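PDB 4MJ3: haloalkane dehalogenase from Mycobacterium rhodesiae, which catalyses the hydrolytic cleavage of carbon–halogen bonds in haloalkanes, giving an alcohol and a halide ion, and probably supports growth on these compounds. Local coordinates for residues A[104-109]-A[134-139]; A[198-201]-A[205-208]; A[244-249]-A[255-260]. All coordinates share one frame; numbering follows the deposited sequence.

Contact 1 (A[104-109]-A[134-139])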
loop_
_atom_site.group_PDB
_atom_site.type_symbol
_atom_site.label_atom_id
_atom_site.label_comp_id
_atom_site.label_asym_id
_atom_site.label_seq_id
_atom_site.Cartn_x
_atom_site.Cartn_y
_atom_site.Cartn_z
ATOM N N TRP A 104 10.482 4.036 -7.500
ATOM C CA TRP A 104 9.381 4.873 -8.004
ATOM C C TRP A 104 8.628 5.555 -6.868
ATOM O O TRP A 104 8.369 6.763 -6.907
ATOM C CB TRP A 104 8.402 4.040 -8.832
ATOM C CG TRP A 104 8.903 3.614 -10.167
ATOM C CD1 TRP A 104 9.702 4.318 -11.011
ATOM C CD2 TRP A 104 8.590 2.382 -10.831
ATOM N NE1 TRP A 104 9.898 3.600 -12.178
ATOM C CE2 TRP A 104 9.222 2.416 -12.098
ATOM C CE3 TRP A 104 7.800 1.278 -10.502
ATOM C CZ2 TRP A 104 9.112 1.367 -13.017
ATOM C CZ3 TRP A 104 7.680 0.242 -11.414
ATOM C CH2 TRP A 104 8.356 0.282 -12.651
HETATM N N MSE A 105 8.316 4.811 -5.817
HETATM C CA MSE A 105 7.598 5.396 -4.682
HETATM C C MSE A 105 8.421 6.445 -3.954
HETATM O O MSE A 105 7.890 7.504 -3.574
HETATM C CB MSE A 105 7.129 4.292 -3.733
HETATM C CG MSE A 105 6.388 4.811 -2.506
HETATM SE SE MSE A 105 4.820 5.935 -2.956
HETATM C CE MSE A 105 3.631 4.579 -3.696
ATOM N N TRP A 106 9.706 6.168 -3.734
ATOM C CA TRP A 106 10.576 7.147 -3.102
ATOM C C TRP A 106 10.641 8.410 -3.942
ATOM O O TRP A 106 10.528 9.500 -3.401
ATOM C CB TRP A 106 11.983 6.606 -2.849
ATOM C CG TRP A 106 12.814 7.567 -2.109
ATOM C CD1 TRP A 106 13.940 8.178 -2.557
ATOM C CD2 TRP A 106 12.579 8.078 -0.783
ATOM N NE1 TRP A 106 14.432 9.012 -1.592
ATOM C CE2 TRP A 106 13.623 8.976 -0.496
ATOM C CE3 TRP A 106 11.608 7.850 0.187
ATOM C CZ2 TRP A 106 13.717 9.650 0.718
ATOM C CZ3 TRP A 106 11.706 8.520 1.402
ATOM C CH2 TRP A 106 12.736 9.405 1.653
ATOM N N ALA A 107 10.785 8.259 -5.260
ATOM C CA ALA A 107 10.819 9.420 -6.144
ATOM C C ALA A 107 9.537 10.256 -6.057
ATOM O O ALA A 107 9.607 11.481 -6.048
ATOM C CB ALA A 107 11.079 8.997 -7.563
ATOM N N ALA A 108 8.388 9.593 -5.964
ATOM C CA ALA A 108 7.110 10.277 -5.781
ATOM C C ALA A 108 7.042 11.066 -4.477
ATOM O O ALA A 108 6.691 12.256 -4.461
ATOM C CB ALA A 108 5.965 9.294 -5.841
ATOM N N ILE A 109 7.428 10.420 -3.382
ATOM C CA ILE A 109 7.470 11.074 -2.076
ATOM C C ILE A 109 8.370 12.332 -2.125
ATOM O O ILE A 109 8.017 13.403 -1.616
ATOM C CB ILE A 109 7.948 10.078 -0.990
ATOM C CG1 ILE A 109 6.876 9.019 -0.772
ATOM C CG2 ILE A 109 8.281 10.779 0.334
ATOM C CD1 ILE A 109 7.334 7.818 0.037
ATOM N N GLY A 134 13.018 1.567 6.453
ATOM C CA GLY A 134 14.357 1.034 6.703
ATOM C C GLY A 134 15.448 1.809 5.981
ATOM O O GLY A 134 16.511 2.039 6.539
ATOM N N GLU A 135 15.185 2.221 4.743
ATOM C CA GLU A 135 16.168 2.902 3.923
ATOM C C GLU A 135 16.251 4.421 4.160
ATOM O O GLU A 135 17.292 5.017 3.918
ATOM C CB GLU A 135 15.903 2.580 2.445
ATOM C CG GLU A 135 16.080 1.094 2.173
ATOM C CD GLU A 135 15.849 0.654 0.737
ATOM O OE1 GLU A 135 15.544 1.486 -0.124
ATOM O OE2 GLU A 135 15.973 -0.566 0.480
ATOM N N HIS A 136 15.175 5.030 4.661
ATOM C CA HIS A 136 15.126 6.469 4.906
ATOM C C HIS A 136 14.392 6.752 6.214
ATOM O O HIS A 136 13.372 7.425 6.221
ATOM C CB HIS A 136 14.412 7.165 3.746
ATOM C CG HIS A 136 14.972 6.826 2.400
ATOM N ND1 HIS A 136 16.102 7.421 1.891
ATOM C CD2 HIS A 136 14.558 5.946 1.461
ATOM C CE1 HIS A 136 16.365 6.921 0.696
ATOM N NE2 HIS A 136 15.448 6.017 0.416
ATOM N N PRO A 137 14.905 6.227 7.337
ATOM C CA PRO A 137 14.159 6.372 8.597
ATOM C C PRO A 137 13.897 7.820 9.032
ATOM O O PRO A 137 12.885 8.084 9.650
ATOM C CB PRO A 137 15.037 5.632 9.611
ATOM C CG PRO A 137 16.392 5.599 9.004
ATOM C CD PRO A 137 16.156 5.475 7.529
ATOM N N ASP A 138 14.790 8.747 8.675
ATOM C CA ASP A 138 14.623 10.152 9.031
ATOM C C ASP A 138 13.389 10.795 8.395
ATOM O O ASP A 138 12.931 11.813 8.889
ATOM C CB ASP A 138 15.857 10.982 8.655
ATOM C CG ASP A 138 17.076 10.639 9.486
ATOM O OD1 ASP A 138 16.953 9.932 10.511
ATOM O OD2 ASP A 138 18.175 11.094 9.114
ATOM N N ARG A 139 12.867 10.221 7.316
ATOM C CA ARG A 139 11.676 10.771 6.651
ATOM C C ARG A 139 10.376 10.469 7.404
ATOM O O ARG A 139 9.366 11.159 7.199
ATOM C CB ARG A 139 11.581 10.236 5.223
ATOM C CG ARG A 139 10.393 10.749 4.394
ATOM C CD ARG A 139 10.424 12.254 4.257
ATOM N NE ARG A 139 11.747 12.668 3.807
ATOM C CZ ARG A 139 12.090 12.898 2.546
ATOM N NH1 ARG A 139 11.204 12.838 1.562
ATOM N NH2 ARG A 139 13.353 13.211 2.264
#
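Trp106 and His136 lie flat against each other. The six-membered ring of the indole and the imidazole form a face-to-face stack, with centroids 3.6 Å apart and planes only 4° from parallel. The two rings overlap almost fully. His136 ND1 sits 3.5 Å from Trp106 CZ2. His136 NE2 lies over the CD2-CE2 bond shared by the two indole rings, and His136 CE1 over the CE2-NE1 side. The beta carbon takes part too, as His136 CB reaches to 3.5 Å from Trp106 CH2.

Arg139 meets the same indole at its outer corner. Trp106 CH2 stands over the face of the guanidinium, 3.7 Å from Arg139 CZ. Arg139 CB lies near the plane of the indole, at its edge, so the arginine wraps round this corner with its aliphatic part and its head. Bends at chi2 and chi3 fold the chain back for this. Beyond the corner, Arg139 NH1 comes within 3.8 Å of Ile109 CG2. The indole thus has the imidazole on one face and the arginine at its outer corner.

In the second shell, Glu110 forms a salt bridge with Arg139 NH1 and fixes the guanidinium from the side of helix 98-112. On the backbone, Arg139 N is bonded to His136 O (3.0 Å), which keeps the two gripping residues one turn apart. Trp106 CG is anti to its own nitrogen (chi1 -175°), and this sends the indole across the gap to the other segment.

Helix 98-112 here packs beside the end of helix 124-135. Leu132 of that helix touches Met105 (a selenomethionine), Trp106 and Ile109. The turn 136-139 leads on into strand 140-145, and Arg139 pairs through its backbone with Val117 of the adjoining strand 117-121.

Contact 2 (A[198-201]-A[205-208])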
loop_
_atom_site.group_PDB
_atom_site.type_symbol
_atom_site.label_atom_id
_atom_site.label_comp_id
_atom_site.label_asym_id
_atom_site.label_seq_id
_atom_site.Cartn_x
_atom_site.Cartn_y
_atom_site.Cartn_z
ATOM N N ALA A 198 -11.727 0.022 -12.839
ATOM C CA ALA A 198 -11.566 1.232 -13.664
ATOM C C ALA A 198 -10.144 1.404 -14.224
ATOM O O ALA A 198 -9.995 1.735 -15.395
ATOM C CB ALA A 198 -12.006 2.472 -12.892
ATOM N N PRO A 199 -9.094 1.136 -13.412
ATOM C CA PRO A 199 -7.742 1.265 -13.968
ATOM C C PRO A 199 -7.392 0.330 -15.123
ATOM O O PRO A 199 -6.398 0.572 -15.817
ATOM C CB PRO A 199 -6.846 0.935 -12.763
ATOM C CG PRO A 199 -7.686 1.261 -11.576
ATOM C CD PRO A 199 -9.053 0.781 -11.976
ATOM N N PHE A 200 -8.159 -0.739 -15.306
ATOM C CA PHE A 200 -7.749 -1.861 -16.164
ATOM C C PHE A 200 -8.792 -2.174 -17.275
ATOM O O PHE A 200 -9.530 -3.156 -17.185
ATOM C CB PHE A 200 -7.553 -3.111 -15.295
ATOM C CG PHE A 200 -6.585 -2.925 -14.157
ATOM C CD1 PHE A 200 -5.274 -2.504 -14.388
ATOM C CD2 PHE A 200 -6.991 -3.147 -12.852
ATOM C CE1 PHE A 200 -4.399 -2.301 -13.347
ATOM C CE2 PHE A 200 -6.107 -2.969 -11.799
ATOM C CZ PHE A 200 -4.801 -2.566 -12.047
ATOM N N PRO A 201 -8.877 -1.321 -18.308
ATOM C CA PRO A 201 -9.845 -1.570 -19.390
ATOM C C PRO A 201 -9.692 -2.943 -20.028
ATOM O O PRO A 201 -10.678 -3.521 -20.483
ATOM C CB PRO A 201 -9.537 -0.470 -20.417
ATOM C CG PRO A 201 -8.844 0.602 -19.656
ATOM C CD PRO A 201 -8.212 -0.019 -18.444
ATOM N N TYR A 205 -3.272 -3.547 -19.594
ATOM C CA TYR A 205 -3.026 -2.620 -18.505
ATOM C C TYR A 205 -2.669 -3.318 -17.177
ATOM O O TYR A 205 -2.456 -2.635 -16.174
ATOM C CB TYR A 205 -4.257 -1.744 -18.251
ATOM C CG TYR A 205 -4.616 -0.807 -19.361
ATOM C CD1 TYR A 205 -5.336 -1.258 -20.460
ATOM C CD2 TYR A 205 -4.219 0.512 -19.335
ATOM C CE1 TYR A 205 -5.674 -0.390 -21.489
ATOM C CE2 TYR A 205 -4.564 1.396 -20.351
ATOM C CZ TYR A 205 -5.290 0.937 -21.416
ATOM O OH TYR A 205 -5.619 1.801 -22.453
ATOM N N GLN A 206 -2.619 -4.649 -17.166
ATOM C CA GLN A 206 -2.551 -5.399 -15.909
ATOM C C GLN A 206 -1.211 -6.087 -15.632
ATOM O O GLN A 206 -1.144 -6.943 -14.776
ATOM C CB GLN A 206 -3.683 -6.443 -15.862
ATOM C CG GLN A 206 -5.077 -5.846 -15.810
ATOM C CD GLN A 206 -6.138 -6.920 -15.680
ATOM O OE1 GLN A 206 -6.059 -7.963 -16.334
ATOM N NE2 GLN A 206 -7.121 -6.681 -14.825
ATOM N N ALA A 207 -0.155 -5.732 -16.360
ATOM C CA ALA A 207 1.130 -6.373 -16.165
ATOM C C ALA A 207 1.633 -6.219 -14.734
ATOM O O ALA A 207 2.210 -7.158 -14.187
ATOM C CB ALA A 207 2.158 -5.856 -17.167
ATOM N N GLY A 208 1.425 -5.041 -14.144
ATOM C CA GLY A 208 1.854 -4.779 -12.763
ATOM C C GLY A 208 1.041 -5.612 -11.784
ATOM O O GLY A 208 1.576 -6.180 -10.839
#
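Gln206 NE2 rests 3.6 Å from Phe200 CB while it is hydrogen-bonded to the carbonyl oxygen of Phe174. That bond satisfies the buried amide nitrogen and anchors the end of the side chain. Extended beyond CG, the chain crosses Phe200 at a slant, with Gln206 CG 3.6 Å from Phe200 CD1. The amide and the phenyl ring are far from parallel, their planes 60° apart, so this is not a stack.

Phe200 also receives a backbone atom. Tyr205 O comes to the ring edge, near its plane, at 3.3 Å from Phe200 CD1. The oxygen faces the weakly positive rim of the ring. Pro199 CB lies over the centre of one face of the same ring, which holds it from another direction.

The tyrosine and the proline make the second half of the contact. Pro201 CD lies over a face of the Tyr205 ring in a CH-pi contact, 3.8 Å from the ring centroid and 15° off the normal. Pro201 CG follows toward the far part of the ring, 3.8 Å from Tyr205 CE1. Tyr205 CG is anti to its own carbonyl carbon (chi1 -66°), which turns the ring toward the proline.

The contact folds a tight loop back on itself between helices 190-197 and 207-211, with Gln206 at the N-cap position of the second. By family topology this region probably belongs to the helical cap over the hydrolase core. Thr6 binds Pro199 O, and Lys89 of strand 89-90 touches Pro199, Phe200 and Tyr205. The loop is thereby laid against the N-terminal segment and that short strand.

Contact 3 (A[244-249]-A[255-260])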
loop_
_atom_site.group_PDB
_atom_site.type_symbol
_atom_site.label_atom_id
_atom_site.label_comp_id
_atom_site.label_asym_id
_atom_site.label_seq_id
_atom_site.Cartn_x
_atom_site.Cartn_y
_atom_site.Cartn_z
ATOM N N SER A 244 0.895 -1.389 15.499
ATOM C CA SER A 244 0.336 -2.556 14.842
ATOM C C SER A 244 -1.176 -2.416 14.895
ATOM O O SER A 244 -1.742 -2.362 15.981
ATOM C CB SER A 244 0.783 -3.834 15.560
ATOM O OG SER A 244 0.246 -4.972 14.918
ATOM N N ALA A 245 -1.810 -2.382 13.721
ATOM C CA ALA A 245 -3.249 -2.265 13.563
ATOM C C ALA A 245 -3.765 -3.228 12.493
ATOM O O ALA A 245 -4.507 -2.847 11.578
ATOM C CB ALA A 245 -3.616 -0.825 13.228
ATOM N N PHE A 246 -3.393 -4.499 12.644
ATOM C CA PHE A 246 -3.876 -5.576 11.795
ATOM C C PHE A 246 -5.334 -5.902 12.144
ATOM O O PHE A 246 -5.821 -5.595 13.249
ATOM C CB PHE A 246 -3.034 -6.850 11.980
ATOM C CG PHE A 246 -1.666 -6.805 11.368
ATOM C CD1 PHE A 246 -0.783 -5.738 11.593
ATOM C CD2 PHE A 246 -1.222 -7.871 10.577
ATOM C CE1 PHE A 246 0.496 -5.751 11.050
ATOM C CE2 PHE A 246 0.074 -7.896 10.044
ATOM C CZ PHE A 246 0.922 -6.825 10.257
ATOM N N SER A 247 -6.051 -6.507 11.198
ATOM C CA SER A 247 -7.404 -6.980 11.439
ATOM C C SER A 247 -7.406 -8.422 11.901
ATOM O O SER A 247 -6.353 -9.079 11.946
ATOM C CB SER A 247 -8.259 -6.816 10.173
ATOM O OG SER A 247 -7.835 -7.718 9.165
ATOM N N ASP A 248 -8.591 -8.921 12.250
ATOM C CA ASP A 248 -8.714 -10.253 12.839
ATOM C C ASP A 248 -9.061 -11.375 11.867
ATOM O O ASP A 248 -9.121 -12.532 12.277
ATOM C CB ASP A 248 -9.729 -10.225 14.002
ATOM C CG ASP A 248 -11.119 -9.823 13.583
ATOM O OD1 ASP A 248 -11.377 -9.548 12.393
ATOM O OD2 ASP A 248 -11.999 -9.739 14.480
ATOM N N SER A 249 -9.307 -11.040 10.600
ATOM C CA SER A 249 -9.828 -12.026 9.662
ATOM C C SER A 249 -9.046 -12.054 8.362
ATOM O O SER A 249 -9.631 -12.152 7.288
ATOM C CB SER A 249 -11.323 -11.770 9.396
ATOM O OG SER A 249 -12.057 -11.672 10.622
ATOM N N ALA A 255 -0.086 -14.097 10.605
ATOM C CA ALA A 255 1.088 -14.645 11.284
ATOM C C ALA A 255 2.222 -13.632 11.402
ATOM O O ALA A 255 3.115 -13.764 12.245
ATOM C CB ALA A 255 1.577 -15.894 10.554
ATOM N N ALA A 256 2.223 -12.661 10.503
ATOM C CA ALA A 256 3.250 -11.631 10.466
ATOM C C ALA A 256 3.122 -10.620 11.607
ATOM O O ALA A 256 4.092 -9.959 11.962
ATOM C CB ALA A 256 3.175 -10.907 9.138
ATOM N N GLU A 257 1.913 -10.457 12.137
ATOM C CA GLU A 257 1.650 -9.408 13.114
ATOM C C GLU A 257 2.613 -9.447 14.323
ATOM O O GLU A 257 3.206 -8.431 14.664
ATOM C CB GLU A 257 0.178 -9.444 13.570
ATOM C CG GLU A 257 -0.260 -8.212 14.358
ATOM C CD GLU A 257 0.255 -8.197 15.784
ATOM O OE1 GLU A 257 0.400 -9.285 16.393
ATOM O OE2 GLU A 257 0.521 -7.097 16.286
ATOM N N PRO A 258 2.753 -10.617 14.991
ATOM C CA PRO A 258 3.630 -10.606 16.173
ATOM C C PRO A 258 5.113 -10.506 15.841
ATOM O O PRO A 258 5.906 -10.015 16.661
ATOM C CB PRO A 258 3.304 -11.933 16.875
ATOM C CG PRO A 258 2.732 -12.791 15.815
ATOM C CD PRO A 258 1.999 -11.870 14.888
ATOM N N VAL A 259 5.495 -10.930 14.648
ATOM C CA VAL A 259 6.893 -10.844 14.204
ATOM C C VAL A 259 7.283 -9.381 13.978
ATOM O O VAL A 259 8.293 -8.888 14.494
ATOM C CB VAL A 259 7.119 -11.630 12.895
ATOM C CG1 VAL A 259 8.581 -11.510 12.454
ATOM C CG2 VAL A 259 6.728 -13.089 13.083
ATOM N N LEU A 260 6.439 -8.662 13.258
ATOM C CA LEU A 260 6.643 -7.224 13.063
ATOM C C LEU A 260 6.600 -6.443 14.380
ATOM O O LEU A 260 7.483 -5.623 14.667
ATOM C CB LEU A 260 5.573 -6.689 12.115
ATOM C CG LEU A 260 5.780 -5.356 11.430
ATOM C CD1 LEU A 260 7.134 -5.285 10.733
ATOM C CD2 LEU A 260 4.642 -5.154 10.437
HETATM O O HOH W 1 2.712 -5.773 13.636
#
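Ser244 OG donates a very short hydrogen bond to Glu257 OE2, at 2.5 Å. The carboxylate accepts it through its anti lone pair, the one directed away from OE1. The other oxygen, Glu257 OE1, forms a salt bridge with Arg261 one turn along the helix. Ser244 and Arg261 hold the carboxylate's rotation, and both would be expected to favour its charged form. A water adds a second link, donating to Ser244 OG and to Glu257 O, each at 2.9 Å. The serine oxygen is therefore donor to the acid and acceptor from the water.

Next to this polar end the packing is close. Glu257 CG lies over one face of the Phe246 ring in a CH-pi contact, 3.8 Å from the centroid and 20° off the normal. Its nearest ring atom is Phe246 CG, at 3.6 Å. The bend at chi2 (-76°) lets Glu257 cover the ring with CG and still turn its carboxylate to the serine. The carboxylate plane stands nearly perpendicular to the ring, at 86°. Leu260 CD2 meets the ring edge more loosely, 4.1 Å from Phe246 CZ, and Ala256 CB stays 4.4 Å from Phe246 CE2.

The outer side is looser. Pro258 and Val259 are exposed on the helix, and the two segments part beyond Phe246. There the loop turns to other partners, with Asp248 OD2 bound to Gly277 N.

Helix 256-263 packs here on the end of strand 242-244. Backbone bonds join Ser244 to Val273 and Phe246 to Ile275. In many alpha/beta hydrolases the loop after this strand carries the acid of the catalytic triad. Leu260 reaches Ala145 of strand 140-145 and Trp232 of helix 225-235.

In the fold
The three contacts follow one another along the chain, and none nests in or crosses another. Contact 1 closes first. It encloses strand 117-121 and most of helix 124-135, and joins two helices that belong to the alpha/beta core. Contact 2 comes next and closes a short loop among the helices inserted between strands 140-145 and 242-244. Contact 3 closes the loop between strand 242-244, where the chain has rejoined the sheet, and helix 256-263. Contacts 2 and 3 lie on opposite sides of the chain's centre, with centres about 29 Å apart. Contact 1 touches neither of them; its nearest atoms are about 8 Å from contact 2.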